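Local coordinates for TetR transcriptional regulator (Chloroflexus aurantiacus, PDB 3QBM), which probably binds DNA as a dimeric transcriptional regulator of the TetR family, with an N-terminal helix-turn-helix and an all-helical C-terminal domain, at residues F87-R92 against I161-E166; K65-F70 against S93-P99. Residue numbers count along the deposited sequence, not the author numbering.

Contact 1: F87-R92 against I161-E166; sequences FLDVFR and IIATME
Phe-91 lays one face of its ring over the CB of Met-165, a CH-pi contact with CB 3.8 Å from the ring centroid and 25° off the normal. Both segments are regular helix, nearly parallel at a crossing angle of -20° with axes 10.1 Å apart; Phe-91 and Met-165 set the register, their CA atoms 6.2 Å apart. For Met-165, a selenomethionine, chi1 m places CG 4.0 Å from Leu-88 CD2, and chi2 and chi3, both m, bring its CE to 3.6 Å from Leu-88 O. One turn earlier, CG2 of Ile-161 (m,t) lies 3.6 Å from both Phe-87 CE1 and Leu-88 CD2; Phe-87 is t, Leu-88 m,t and Phe-91 m. The carboxylate carbon CD of Glu-166 lies 3.6 Å from Phe-91 CE1. Helices 80-92 and 154-175 thus join inside the TetR C-terminal domain, where Trp-131 of helix 118-144 meets both phenylalanine rings edge-to-face. Beyond helix 154-175 lies the second subunit, whose Leu-160 packs on Thr-164. No hydrogen bond or salt bridge crosses over; Asp-89 (Arg-92 NH2 to Asp-89 OD1, 2.9 Å) and Glu-182 of helix 179-196 take up the Arg-92 guanidinium. Apolar and aromatic packing dominates, with the Glu-166 carboxylate set against the Phe-91 ring.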
ATOM      1  N   PHE A  87     -14.375  -5.942  11.039  1.00 14.28           N
ATOM      2  CA  PHE A  87     -13.505  -5.979   9.835  1.00 14.88           C
ATOM      3  C   PHE A  87     -12.324  -4.993   9.976  1.00 14.50           C
ATOM      4  O   PHE A  87     -11.166  -5.347   9.696  1.00 13.35           O
ATOM      5  CB  PHE A  87     -14.348  -5.685   8.600  1.00 15.37           C
ATOM      6  CG  PHE A  87     -13.626  -5.822   7.300  1.00 14.60           C
ATOM      7  CD1 PHE A  87     -12.918  -4.742   6.767  1.00 17.03           C
ATOM      8  CD2 PHE A  87     -13.669  -7.008   6.592  1.00 17.71           C
ATOM      9  CE1 PHE A  87     -12.254  -4.841   5.538  1.00 17.45           C
ATOM     10  CE2 PHE A  87     -12.991  -7.111   5.346  1.00 15.39           C
ATOM     11  CZ  PHE A  87     -12.308  -6.035   4.836  1.00 16.95           C
ATOM     12  N   LEU A  88     -12.605  -3.783  10.454  1.00 12.70           N
ATOM     13  CA  LEU A  88     -11.561  -2.821  10.784  1.00 12.67           C
ATOM     14  C   LEU A  88     -10.634  -3.391  11.863  1.00 13.18           C
ATOM     15  O   LEU A  88      -9.397  -3.273  11.750  1.00 14.82           O
ATOM     16  CB  LEU A  88     -12.127  -1.478  11.276  1.00 13.58           C
ATOM     17  CG  LEU A  88     -13.283  -0.818  10.537  1.00 12.80           C
ATOM     18  CD1 LEU A  88     -13.754   0.459  11.227  1.00 17.55           C
ATOM     19  CD2 LEU A  88     -12.889  -0.531   9.085  1.00 15.64           C
ATOM     20  N   ASP A  89     -11.211  -4.036  12.878  1.00 12.45           N
ATOM     21  CA  ASP A  89     -10.442  -4.543  13.985  1.00 15.96           C
ATOM     22  C   ASP A  89      -9.449  -5.628  13.543  1.00 17.36           C
ATOM     23  O   ASP A  89      -8.352  -5.716  14.078  1.00 16.65           O
ATOM     24  CB  ASP A  89     -11.324  -5.077  15.096  1.00 18.01           C
ATOM     25  CG  ASP A  89     -10.530  -5.394  16.313  1.00 27.97           C
ATOM     26  OD1 ASP A  89      -9.894  -4.468  16.844  1.00 38.14           O
ATOM     27  OD2 ASP A  89     -10.468  -6.568  16.686  1.00 37.85           O
ATOM     28  N   VAL A  90      -9.830  -6.437  12.555  1.00 15.99           N
ATOM     29  CA  VAL A  90      -8.905  -7.425  12.007  1.00 16.11           C
ATOM     30  C   VAL A  90      -7.647  -6.690  11.503  1.00 13.41           C
ATOM     31  O   VAL A  90      -6.525  -7.071  11.843  1.00 15.41           O
ATOM     32  CB  VAL A  90      -9.565  -8.274  10.865  1.00 15.85           C
ATOM     33  CG1 VAL A  90      -8.530  -9.162  10.173  1.00 17.94           C
ATOM     34  CG2 VAL A  90     -10.710  -9.129  11.434  1.00 12.42           C
ATOM     35  N   PHE A  91      -7.824  -5.654  10.666  1.00 13.55           N
ATOM     36  CA  PHE A  91      -6.686  -4.884  10.171  1.00 10.84           C
ATOM     37  C   PHE A  91      -5.876  -4.235  11.303  1.00 12.41           C
ATOM     38  O   PHE A  91      -4.638  -4.267  11.286  1.00 15.64           O
ATOM     39  CB  PHE A  91      -7.165  -3.817   9.193  1.00 13.25           C
ATOM     40  CG  PHE A  91      -7.374  -4.327   7.804  1.00 15.50           C
ATOM     41  CD1 PHE A  91      -6.284  -4.600   7.005  1.00 16.28           C
ATOM     42  CD2 PHE A  91      -8.633  -4.496   7.281  1.00 15.96           C
ATOM     43  CE1 PHE A  91      -6.446  -5.022   5.716  1.00 20.99           C
ATOM     44  CE2 PHE A  91      -8.786  -4.894   5.970  1.00 17.08           C
ATOM     45  CZ  PHE A  91      -7.709  -5.182   5.209  1.00 17.03           C
ATOM     46  N   ARG A  92      -6.566  -3.660  12.272  1.00 14.48           N
ATOM     47  CA  ARG A  92      -5.903  -3.072  13.407  1.00 15.05           C
ATOM     48  C   ARG A  92      -4.994  -4.077  14.122  1.00 18.52           C
ATOM     49  O   ARG A  92      -3.858  -3.725  14.538  1.00 14.58           O
ATOM     50  CB  ARG A  92      -6.921  -2.465  14.386  1.00 18.05           C
ATOM     51  CG  ARG A  92      -6.237  -1.775  15.531  1.00 18.31           C
ATOM     52  CD  ARG A  92      -7.142  -0.951  16.380  1.00 22.00           C
ATOM     53  NE  ARG A  92      -8.143  -1.748  17.051  1.00 20.70           N
ATOM     54  CZ  ARG A  92      -8.902  -1.323  18.072  1.00 22.07           C
ATOM     55  NH1 ARG A  92      -8.735  -0.131  18.632  1.00 22.96           N
ATOM     56  NH2 ARG A  92      -9.790  -2.147  18.595  1.00 22.47           N
ATOM     57  N   ILE A 161     -13.001   1.764   3.353  1.00  9.54           N
ATOM     58  CA  ILE A 161     -12.491   0.932   4.422  1.00 12.00           C
ATOM     59  C   ILE A 161     -11.213   0.213   4.000  1.00 10.60           C
ATOM     60  O   ILE A 161     -10.227   0.270   4.700  1.00 11.19           O
ATOM     61  CB  ILE A 161     -13.521  -0.135   4.851  1.00 12.49           C
ATOM     62  CG1 ILE A 161     -14.604   0.501   5.709  1.00 15.04           C
ATOM     63  CG2 ILE A 161     -12.804  -1.281   5.591  1.00 14.22           C
ATOM     64  CD1 ILE A 161     -15.867  -0.427   5.898  1.00 14.60           C
ATOM     65  N   ILE A 162     -11.228  -0.459   2.849  1.00 11.82           N
ATOM     66  CA  ILE A 162     -10.048  -1.201   2.394  1.00 12.70           C
ATOM     67  C   ILE A 162      -8.830  -0.310   2.151  1.00 11.86           C
ATOM     68  O   ILE A 162      -7.717  -0.641   2.579  1.00 12.72           O
ATOM     69  CB  ILE A 162     -10.356  -2.046   1.131  1.00 11.98           C
ATOM     70  CG1 ILE A 162     -11.409  -3.085   1.479  1.00 12.62           C
ATOM     71  CG2 ILE A 162      -9.064  -2.703   0.565  1.00 13.34           C
ATOM     72  CD1 ILE A 162     -12.095  -3.728   0.200  1.00 12.53           C
ATOM     73  N   ALA A 163      -9.065   0.818   1.497  1.00 10.73           N
ATOM     74  CA  ALA A 163      -8.010   1.802   1.205  1.00 12.55           C
ATOM     75  C   ALA A 163      -7.429   2.294   2.518  1.00 14.13           C
ATOM     76  O   ALA A 163      -6.192   2.301   2.704  1.00 12.64           O
ATOM     77  CB  ALA A 163      -8.554   3.015   0.404  1.00 11.45           C
ATOM     78  N   THR A 164      -8.296   2.720   3.430  1.00 12.28           N
ATOM     79  CA  THR A 164      -7.821   3.287   4.698  1.00 12.45           C
ATOM     80  C   THR A 164      -7.001   2.329   5.517  1.00 12.33           C
ATOM     81  O   THR A 164      -5.900   2.694   6.018  1.00 10.31           O
ATOM     82  CB  THR A 164      -8.999   3.792   5.530  1.00 11.79           C
ATOM     83  OG1 THR A 164      -9.740   4.737   4.731  1.00 12.45           O
ATOM     84  CG2 THR A 164      -8.510   4.493   6.824  1.00 15.27           C
HETATM   85  N   MSE A 165      -7.538   1.131   5.691  1.00 11.45           N
HETATM   86  CA  MSE A 165      -6.916   0.136   6.558  1.00 10.21           C
HETATM   87  C   MSE A 165      -5.617  -0.383   5.936  1.00 11.11           C
HETATM   88  O   MSE A 165      -4.609  -0.493   6.635  1.00 12.34           O
HETATM   89  CB  MSE A 165      -7.886  -0.994   6.935  1.00 11.59           C
HETATM   90  CG  MSE A 165      -9.078  -0.566   7.786  1.00 10.40           C
HETATM   91 SE   MSE A 165      -8.774   0.726   9.244  0.75 11.84          SE
HETATM   92  CE  MSE A 165      -7.674  -0.364  10.429  1.00 12.88           C
ATOM     93  N   GLU A 166      -5.595  -0.636   4.629  1.00 10.81           N
ATOM     94  CA  GLU A 166      -4.385  -1.112   3.987  1.00 11.82           C
ATOM     95  C   GLU A 166      -3.306  -0.036   3.979  1.00 13.25           C
ATOM     96  O   GLU A 166      -2.138  -0.360   4.209  1.00 12.90           O
ATOM     97  CB  GLU A 166      -4.642  -1.607   2.553  1.00 12.74           C
ATOM     98  CG  GLU A 166      -5.366  -2.920   2.471  1.00 15.55           C
ATOM     99  CD  GLU A 166      -4.514  -4.121   2.830  1.00 16.35           C
ATOM    100  OE1 GLU A 166      -3.590  -4.017   3.669  1.00 20.80           O
ATOM    101  OE2 GLU A 166      -4.780  -5.172   2.251  1.00 24.02           O
TER

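Contact 2: K65-F70 against S93-P99; sequences KVRERF and SYAERPP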
ATOM      1  N   LYS A  65      -5.174 -17.907   4.221  1.00 25.02           N
ATOM      2  CA  LYS A  65      -4.884 -17.555   5.604  1.00 25.00           C
ATOM      3  C   LYS A  65      -5.580 -16.244   6.053  1.00 28.20           C
ATOM      4  O   LYS A  65      -6.157 -16.157   7.134  1.00 28.84           O
ATOM      5  CB  LYS A  65      -3.406 -17.386   5.747  1.00 24.80           C
ATOM      6  CG  LYS A  65      -2.923 -17.294   7.167  1.00 37.29           C
ATOM      7  CD  LYS A  65      -1.802 -18.303   7.398  1.00 48.98           C
ATOM      8  CE  LYS A  65      -2.380 -19.708   7.491  1.00 52.20           C
ATOM      9  NZ  LYS A  65      -1.362 -20.738   7.804  1.00 57.34           N
ATOM     10  N   VAL A  66      -5.434 -15.215   5.236  1.00 25.86           N
ATOM     11  CA  VAL A  66      -6.148 -13.951   5.421  1.00 24.97           C
ATOM     12  C   VAL A  66      -7.670 -14.208   5.580  1.00 23.13           C
ATOM     13  O   VAL A  66      -8.288 -13.676   6.491  1.00 22.56           O
ATOM     14  CB  VAL A  66      -5.811 -12.989   4.259  1.00 23.92           C
ATOM     15  CG1 VAL A  66      -6.743 -11.813   4.221  1.00 19.73           C
ATOM     16  CG2 VAL A  66      -4.343 -12.510   4.375  1.00 21.32           C
ATOM     17  N   ARG A  67      -8.224 -15.062   4.726  1.00 25.15           N
ATOM     18  CA  ARG A  67      -9.644 -15.414   4.722  1.00 28.36           C
ATOM     19  C   ARG A  67     -10.065 -16.009   6.071  1.00 29.41           C
ATOM     20  O   ARG A  67     -11.094 -15.603   6.602  1.00 24.60           O
ATOM     21  CB  ARG A  67      -9.945 -16.393   3.575  1.00 30.20           C
ATOM     22  CG  ARG A  67     -11.397 -16.718   3.312  1.00 34.48           C
ATOM     23  CD  ARG A  67     -11.569 -17.582   2.062  1.00 39.70           C
ATOM     24  NE  ARG A  67     -11.059 -16.880   0.875  1.00 42.47           N
ATOM     25  CZ  ARG A  67     -10.017 -17.251   0.113  1.00 52.31           C
ATOM     26  NH1 ARG A  67      -9.339 -18.371   0.336  1.00 50.80           N
ATOM     27  NH2 ARG A  67      -9.662 -16.497  -0.923  1.00 52.58           N
ATOM     28  N   GLU A  68      -9.283 -16.964   6.599  1.00 32.30           N
ATOM     29  CA  GLU A  68      -9.549 -17.606   7.918  1.00 35.43           C
ATOM     30  C   GLU A  68      -9.585 -16.570   9.060  1.00 32.92           C
ATOM     31  O   GLU A  68     -10.414 -16.629   9.973  1.00 32.12           O
ATOM     32  CB  GLU A  68      -8.460 -18.662   8.251  1.00 37.20           C
ATOM     33  CG  GLU A  68      -8.510 -19.955   7.411  1.00 45.52           C
ATOM     34  CD  GLU A  68      -7.285 -20.911   7.576  1.00 51.01           C
ATOM     35  OE1 GLU A  68      -6.250 -20.562   8.206  1.00 41.05           O
ATOM     36  OE2 GLU A  68      -7.370 -22.035   7.027  1.00 54.19           O
ATOM     37  N   ARG A  69      -8.630 -15.660   9.011  1.00 30.58           N
ATOM     38  CA  ARG A  69      -8.453 -14.597   9.980  1.00 29.45           C
ATOM     39  C   ARG A  69      -9.683 -13.626   9.974  1.00 28.18           C
ATOM     40  O   ARG A  69     -10.207 -13.232  11.039  1.00 24.87           O
ATOM     41  CB  ARG A  69      -7.144 -13.908   9.601  1.00 32.88           C
ATOM     42  CG  ARG A  69      -6.607 -12.830  10.480  1.00 27.16           C
ATOM     43  CD  ARG A  69      -5.756 -13.326  11.620  1.00 32.94           C
ATOM     44  NE  ARG A  69      -5.424 -12.160  12.441  1.00 32.02           N
ATOM     45  CZ  ARG A  69      -4.218 -11.630  12.558  1.00 20.40           C
ATOM     46  NH1 ARG A  69      -3.176 -12.221  11.983  1.00 26.67           N
ATOM     47  NH2 ARG A  69      -4.042 -10.547  13.313  1.00 21.94           N
ATOM     48  N   PHE A  70     -10.160 -13.242   8.789  1.00 23.60           N
ATOM     49  CA  PHE A  70     -11.409 -12.462   8.727  1.00 21.02           C
ATOM     50  C   PHE A  70     -12.613 -13.267   9.168  1.00 20.88           C
ATOM     51  O   PHE A  70     -13.495 -12.772   9.844  1.00 22.39           O
ATOM     52  CB  PHE A  70     -11.637 -11.874   7.342  1.00 21.89           C
ATOM     53  CG  PHE A  70     -10.823 -10.645   7.102  1.00 16.71           C
ATOM     54  CD1 PHE A  70     -11.208  -9.424   7.651  1.00 13.99           C
ATOM     55  CD2 PHE A  70      -9.636 -10.704   6.410  1.00 19.67           C
ATOM     56  CE1 PHE A  70     -10.467  -8.311   7.476  1.00 13.57           C
ATOM     57  CE2 PHE A  70      -8.878  -9.568   6.230  1.00 20.06           C
ATOM     58  CZ  PHE A  70      -9.282  -8.377   6.764  1.00 18.38           C
ATOM     59  N   SER A  93      -5.458  -5.323  14.216  1.00 16.77           N
ATOM     60  CA  SER A  93      -4.680  -6.379  14.904  1.00 19.60           C
ATOM     61  C   SER A  93      -3.385  -6.758  14.196  1.00 19.76           C
ATOM     62  O   SER A  93      -2.521  -7.448  14.792  1.00 17.69           O
ATOM     63  CB  SER A  93      -5.538  -7.624  15.143  1.00 18.61           C
ATOM     64  OG  SER A  93      -5.671  -8.386  13.951  1.00 17.86           O
ATOM     65  N   TYR A  94      -3.255  -6.364  12.919  1.00 15.12           N
ATOM     66  CA  TYR A  94      -2.000  -6.562  12.174  1.00 16.86           C
ATOM     67  C   TYR A  94      -0.806  -5.828  12.782  1.00 19.63           C
ATOM     68  O   TYR A  94       0.317  -6.213  12.474  1.00 19.38           O
ATOM     69  CB  TYR A  94      -2.121  -6.138  10.707  1.00 13.95           C
ATOM     70  CG  TYR A  94      -3.001  -7.012   9.849  1.00 15.05           C
ATOM     71  CD1 TYR A  94      -3.769  -8.038  10.392  1.00 16.87           C
ATOM     72  CD2 TYR A  94      -3.136  -6.753   8.494  1.00 18.56           C
ATOM     73  CE1 TYR A  94      -4.590  -8.797   9.590  1.00 17.87           C
ATOM     74  CE2 TYR A  94      -3.933  -7.540   7.692  1.00 20.31           C
ATOM     75  CZ  TYR A  94      -4.658  -8.550   8.250  1.00 24.09           C
ATOM     76  OH  TYR A  94      -5.473  -9.318   7.449  1.00 24.44           O
ATOM     77  N   ALA A  95      -1.055  -4.807  13.616  1.00 20.29           N
ATOM     78  CA  ALA A  95       0.016  -4.016  14.249  1.00 21.82           C
ATOM     79  C   ALA A  95       1.033  -4.888  14.967  1.00 25.78           C
ATOM     80  O   ALA A  95       2.225  -4.649  14.859  1.00 26.67           O
ATOM     81  CB  ALA A  95      -0.553  -3.002  15.228  1.00 20.03           C
ATOM     82  N   GLU A  96       0.547  -5.876  15.708  1.00 26.07           N
ATOM     83  CA  GLU A  96       1.423  -6.800  16.436  1.00 27.57           C
ATOM     84  C   GLU A  96       1.463  -8.217  15.840  1.00 27.32           C
ATOM     85  O   GLU A  96       2.367  -8.979  16.152  1.00 29.39           O
ATOM     86  CB  GLU A  96       0.974  -6.858  17.899  1.00 27.72           C
ATOM     87  CG  GLU A  96       1.249  -5.581  18.708  1.00 34.89           C
ATOM     88  N   ARG A  97       0.489  -8.551  14.984  1.00 22.31           N
ATOM     89  CA  ARG A  97       0.334  -9.890  14.425  1.00 24.48           C
ATOM     90  C   ARG A  97      -0.244  -9.847  12.988  1.00 22.23           C
ATOM     91  O   ARG A  97      -1.460 -10.004  12.773  1.00 19.08           O
ATOM     92  CB  ARG A  97      -0.563 -10.714  15.375  1.00 27.82           C
ATOM     93  CG  ARG A  97      -0.675 -12.153  14.980  1.00 34.31           C
ATOM     94  CD  ARG A  97      -1.273 -12.995  16.091  1.00 37.37           C
ATOM     95  NE  ARG A  97      -2.643 -12.604  16.417  1.00 39.67           N
ATOM     96  CZ  ARG A  97      -3.754 -13.177  15.942  1.00 41.41           C
ATOM     97  NH1 ARG A  97      -3.704 -14.188  15.078  1.00 36.94           N
ATOM     98  NH2 ARG A  97      -4.943 -12.718  16.344  1.00 49.36           N
ATOM     99  N   PRO A  98       0.630  -9.646  11.980  1.00 19.99           N
ATOM    100  CA  PRO A  98       0.174  -9.661  10.609  1.00 21.50           C
ATOM    101  C   PRO A  98      -0.278 -11.073  10.210  1.00 18.07           C
ATOM    102  O   PRO A  98      -0.020 -12.015  10.977  1.00 18.77           O
ATOM    103  CB  PRO A  98       1.419  -9.179   9.827  1.00 24.32           C
ATOM    104  CG  PRO A  98       2.574  -9.575  10.689  1.00 21.06           C
ATOM    105  CD  PRO A  98       2.090  -9.470  12.086  1.00 23.89           C
ATOM    106  N   PRO A  99      -0.994 -11.221   9.082  1.00 19.16           N
ATOM    107  CA  PRO A  99      -1.523 -12.527   8.688  1.00 20.49           C
ATOM    108  C   PRO A  99      -0.411 -13.545   8.521  1.00 22.41           C
ATOM    109  O   PRO A  99      -0.574 -14.716   8.867  1.00 20.91           O
ATOM    110  CB  PRO A  99      -2.236 -12.242   7.368  1.00 21.74           C
ATOM    111  CG  PRO A  99      -2.530 -10.849   7.425  1.00 25.22           C
ATOM    112  CD  PRO A  99      -1.343 -10.220   8.065  1.00 22.68           C
TER
HETATM  113  O   HOH W   1      -2.459 -14.894  10.844  1.00 25.99           O
HETATM  114  O   HOH W   2      -7.654 -11.070  13.686  1.00 29.17           O
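Arg-69 reaches from helix 51-74 into the bend that follows helix 80-92, and its guanidinium is held on both faces and along its edge. Chi1 t, chi2 p and chi3 t carry the group across to residues 93-99. There Arg-69 NH2 donates to Arg-97 O at 2.7 Å and to Ser-93 OG at 2.8 Å, while Arg-69 NH1 shares Arg-97 O at 2.9 Å and makes a weak bond to Pro-98 O at 3.3 Å. One water links NH1 of Arg-69 to Pro-99 O; another accepts from its NE and donates weakly to Ser-93 OG. Ser-93, chi1 p, also bonds through OG to Val-90 O of the preceding helix.

Arg-97 (t,t,p) folds its own guanidinium flat over that of Arg-69, centres 3.7 Å apart and planes at 10°. The two positive charges stack despite their repulsion, and the carbonyls around Arg-69 help offset it. On the opposite face lies Tyr-94 CD1, 3.9 Å from Arg-69 NH2, with the tyrosine ring presenting its edge. Chi1 m sends the Tyr-94 hydroxyl inward, OH 3.6 Å from Phe-70 CE2. Nearby, Val-66 CG2 packs on Pro-99 CB at 3.7 Å, the residue pair with the closest CA atoms (5.8 Å). The aliphatic part of Lys-65 lies by Pro-99 O (Lys-65 CG to Pro-99 O 3.9 Å), and its NZ bonds to Tyr-61 OH.

The Arg-69 hydrogen bonds thus tie the link between helices 80-92 and 105-113 to helix 51-74 of this all-helical TetR-family fold.

How the contacts relate
Contact 1 is a buried helix-helix interface, whereas contact 2, though nearer the centre of the chain, is only partly buried and joins a helix to an irregular connection. Helix 80-92 relates the two: residues 87-92 form one side of contact 1 and run directly into 93-99 of contact 2. Their centres are 11 Å apart, and Phe-70 bridges them, its CE1 lying 3.4 Å from Val-90 CG1 and 3.5 Å from Phe-87 CE2. Chemistry follows place: apolar and aromatic groups fill the interior near the dimer partner, while contact 2 adds a guanidinium, carbonyls and waters to the apolar packing of Val-66 on Pro-99. Neither segment of contact 2 touches the other subunit.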